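Local coordinates for protein nsp9 (Porcine coronavirus HKU15, PDB 5YM6) that binds nucleic acid with an affinity that dimerization enhances, and probably serves the coronavirus replication machinery, at residues V40-T45 and Y85-I90. Residues are numbered along the deposited sequence; the frame is centred on the assembly and turned at random.
Sequences VAITST and YFIQNI
Ile-42 and Tyr-85 face each other as a hydrogen-bonded antiparallel pair where strands 36-44 and 82-86 meet in the beta-barrel of the nsp9 fold. Both their backbone bonds are short and fairly straight: Tyr-85 N reaches Ile-42 O at 2.8 Å, and Ile-42 N gives to Tyr-85 O at 2.9 Å. One step along, Ala-41 and Phe-86 form the non-hydrogen-bonded pair, where Ala-41 CA lies 3.2 Å from Tyr-85 O in a CA-H...O contact. A third backbone bond runs from Ile-87 N to Val-40 O, almost linear at hydrogen (174°), although the donor stands 38° out of the carbonyl plane. Past this bond segment 85-90 turns away through a type II beta turn, Ile-87 to Ile-90, with Ile-90 N bonded back to Ile-87 O. Toward the other neighbouring strand, 23-33, Val-40 and Ala-41 both face Phe-29 in a classic beta bulge.

The apolar contacts divide between the two faces of the sheet. On the face of Ala-41 and Phe-86, the Phe-86 ring lies alongside Val-40, whose CG1, anti to the backbone N (chi1 172°), comes to the ring edge in its plane; Ala-41 CB approaches CD1 of the same ring obliquely at 3.7 Å. At the end of the turn, Ile-90 crosses Val-40 at about a right angle, Ile-90 CG1 against Val-40 CG2 at 3.9 Å. The helix 92-105 packs on this group, touching Val-40, Phe-86 and Ile-90. On the other face, Ile-42 CG1 meets Tyr-85 CB at 3.8 Å, and Leu-65 touches Ile-42, Tyr-85 and Ile-87.

At its far end, Tyr-85 OH is hydrogen-bonded to Lys-46 O and Leu-49 N, which ties the ring tip to both ends of the turn from strand 36-44 into strand 49-55. Ile-42 O lies at the edge of this ring and in its plane, 4.0 Å from Tyr-85 CD1.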
ATOM      1  N   VAL B  40       8.512   7.523   4.843  1.00 18.07           N
ATOM      2  CA  VAL B  40       8.521   6.620   3.684  1.00 18.81           C
ATOM      3  C   VAL B  40       8.804   7.314   2.357  1.00 20.46           C
ATOM      4  O   VAL B  40       9.499   6.765   1.497  1.00 20.53           O
ATOM      5  CB  VAL B  40       7.178   5.870   3.590  1.00 20.34           C
ATOM      6  CG1 VAL B  40       7.093   5.071   2.280  1.00 21.87           C
ATOM      7  CG2 VAL B  40       7.030   4.958   4.804  1.00 28.56           C
ATOM      8  N   ALA B  41       8.268   8.519   2.183  1.00 17.74           N
ATOM      9  CA  ALA B  41       8.419   9.238   0.914  1.00 18.13           C
ATOM     10  C   ALA B  41       8.300  10.743   1.068  1.00 19.41           C
ATOM     11  O   ALA B  41       7.744  11.237   2.056  1.00 19.38           O
ATOM     12  CB  ALA B  41       7.377   8.735  -0.099  1.00 18.69           C
ATOM     13  N   ILE B  42       8.809  11.479   0.074  1.00 20.63           N
ATOM     14  CA  ILE B  42       8.561  12.911   0.002  1.00 16.82           C
ATOM     15  C   ILE B  42       8.112  13.259  -1.404  1.00 20.37           C
ATOM     16  O   ILE B  42       8.414  12.521  -2.348  1.00 17.78           O
ATOM     17  CB  ILE B  42       9.799  13.727   0.369  1.00 18.73           C
ATOM     18  CG1 ILE B  42      10.944  13.444  -0.611  1.00 18.64           C
ATOM     19  CG2 ILE B  42      10.216  13.412   1.812  1.00 17.70           C
ATOM     20  CD1 ILE B  42      12.068  14.449  -0.546  1.00 23.07           C
ATOM     21  N   THR B  43       7.362  14.350  -1.532  1.00 19.52           N
ATOM     22  CA  THR B  43       7.092  14.932  -2.845  1.00 21.24           C
ATOM     23  C   THR B  43       7.528  16.388  -2.904  1.00 22.16           C
ATOM     24  O   THR B  43       7.561  17.099  -1.902  1.00 21.47           O
ATOM     25  CB  THR B  43       5.610  14.843  -3.241  1.00 22.22           C
ATOM     26  OG1 THR B  43       4.805  15.545  -2.281  1.00 25.11           O
ATOM     27  CG2 THR B  43       5.160  13.388  -3.334  1.00 22.79           C
ATOM     28  N   SER B  44       7.892  16.810  -4.107  1.00 20.63           N
ATOM     29  CA  SER B  44       8.483  18.118  -4.336  1.00 21.51           C
ATOM     30  C   SER B  44       8.289  18.478  -5.795  1.00 22.57           C
ATOM     31  O   SER B  44       8.142  17.593  -6.620  1.00 23.48           O
ATOM     32  CB  SER B  44       9.974  18.100  -4.006  1.00 20.12           C
ATOM     33  OG  SER B  44      10.595  19.303  -4.410  1.00 24.89           O
ATOM     34  N   THR B  45       8.316  19.765  -6.118  1.00 27.69           N
ATOM     35  CA  THR B  45       8.325  20.162  -7.517  1.00 26.99           C
ATOM     36  C   THR B  45       9.753  20.106  -8.076  1.00 27.78           C
ATOM     37  O   THR B  45       9.959  20.241  -9.284  1.00 27.16           O
ATOM     38  CB  THR B  45       7.740  21.568  -7.707  1.00 28.67           C
ATOM     39  OG1 THR B  45       8.416  22.482  -6.841  1.00 31.69           O
ATOM     40  CG2 THR B  45       6.255  21.569  -7.370  1.00 33.91           C
ATOM     41  N   TYR B  85       9.623  10.807  -4.237  1.00 20.74           N
ATOM     42  CA  TYR B  85      10.877  10.142  -3.903  1.00 17.38           C
ATOM     43  C   TYR B  85      10.639   9.225  -2.727  1.00 19.92           C
ATOM     44  O   TYR B  85      10.207   9.698  -1.672  1.00 18.45           O
ATOM     45  CB  TYR B  85      11.969  11.121  -3.484  1.00 18.75           C
ATOM     46  CG  TYR B  85      12.375  12.218  -4.436  1.00 20.18           C
ATOM     47  CD1 TYR B  85      11.584  13.349  -4.606  1.00 19.00           C
ATOM     48  CD2 TYR B  85      13.598  12.163  -5.090  1.00 17.76           C
ATOM     49  CE1 TYR B  85      11.984  14.377  -5.450  1.00 21.42           C
ATOM     50  CE2 TYR B  85      14.006  13.192  -5.920  1.00 22.54           C
ATOM     51  CZ  TYR B  85      13.191  14.289  -6.097  1.00 21.81           C
ATOM     52  OH  TYR B  85      13.596  15.309  -6.923  1.00 24.80           O
ATOM     53  N   PHE B  86      10.928   7.935  -2.884  1.00 17.32           N
ATOM     54  CA  PHE B  86      10.909   7.043  -1.742  1.00 19.12           C
ATOM     55  C   PHE B  86      12.232   7.124  -1.011  1.00 16.89           C
ATOM     56  O   PHE B  86      13.280   7.368  -1.612  1.00 21.44           O
ATOM     57  CB  PHE B  86      10.627   5.601  -2.160  1.00 17.92           C
ATOM     58  CG  PHE B  86       9.201   5.366  -2.521  1.00 18.91           C
ATOM     59  CD1 PHE B  86       8.227   5.385  -1.542  1.00 22.54           C
ATOM     60  CD2 PHE B  86       8.831   5.166  -3.834  1.00 29.89           C
ATOM     61  CE1 PHE B  86       6.902   5.183  -1.860  1.00 25.43           C
ATOM     62  CE2 PHE B  86       7.506   4.955  -4.158  1.00 32.55           C
ATOM     63  CZ  PHE B  86       6.548   4.968  -3.167  1.00 26.85           C
ATOM     64  N   ILE B  87      12.170   6.948   0.300  1.00 18.22           N
ATOM     65  CA  ILE B  87      13.376   6.923   1.118  1.00 20.50           C
ATOM     66  C   ILE B  87      14.089   5.590   0.843  1.00 20.24           C
ATOM     67  O   ILE B  87      13.436   4.559   0.699  1.00 21.92           O
ATOM     68  CB  ILE B  87      13.038   7.095   2.619  1.00 23.24           C
ATOM     69  CG1 ILE B  87      12.987   8.592   2.990  1.00 22.16           C
ATOM     70  CG2 ILE B  87      14.090   6.435   3.502  1.00 22.81           C
ATOM     71  CD1 ILE B  87      11.955   9.389   2.248  1.00 24.53           C
ATOM     72  N   GLN B  88      15.415   5.622   0.747  1.00 19.12           N
ATOM     73  CA  GLN B  88      16.171   4.435   0.360  1.00 22.32           C
ATOM     74  C   GLN B  88      15.901   3.276   1.321  1.00 22.52           C
ATOM     75  O   GLN B  88      15.848   3.471   2.537  1.00 21.23           O
ATOM     76  CB  GLN B  88      17.668   4.731   0.291  1.00 21.28           C
ATOM     77  CG  GLN B  88      18.455   3.520  -0.218  1.00 25.41           C
ATOM     78  CD  GLN B  88      19.914   3.813  -0.494  1.00 28.12           C
ATOM     79  OE1 GLN B  88      20.526   4.649   0.166  1.00 35.07           O
ATOM     80  NE2 GLN B  88      20.480   3.116  -1.477  1.00 33.99           N
ATOM     81  N   ASN B  89      15.691   2.094   0.741  1.00 22.68           N
ATOM     82  CA  ASN B  89      15.517   0.832   1.471  1.00 27.30           C
ATOM     83  C   ASN B  89      14.196   0.698   2.211  1.00 25.57           C
ATOM     84  O   ASN B  89      14.011  -0.214   3.009  1.00 26.69           O
ATOM     85  CB  ASN B  89      16.672   0.628   2.456  1.00 27.16           C
ATOM     86  CG  ASN B  89      17.982   0.403   1.757  1.00 30.45           C
ATOM     87  OD1 ASN B  89      18.028  -0.209   0.685  1.00 33.51           O
ATOM     88  ND2 ASN B  89      19.058   0.899   2.347  1.00 32.86           N
ATOM     89  N   ILE B  90      13.262   1.598   1.946  1.00 24.13           N
ATOM     90  CA  ILE B  90      11.967   1.474   2.581  1.00 28.97           C
ATOM     91  C   ILE B  90      11.269   0.219   2.009  1.00 26.45           C
ATOM     92  O   ILE B  90      11.489  -0.155   0.859  1.00 27.72           O
ATOM     93  CB  ILE B  90      11.138   2.763   2.388  1.00 28.95           C
ATOM     94  CG1 ILE B  90      10.258   3.024   3.612  1.00 32.80           C
ATOM     95  CG2 ILE B  90      10.419   2.766   1.070  1.00 26.54           C
ATOM     96  CD1 ILE B  90      11.041   3.644   4.761  1.00 29.19           C
TER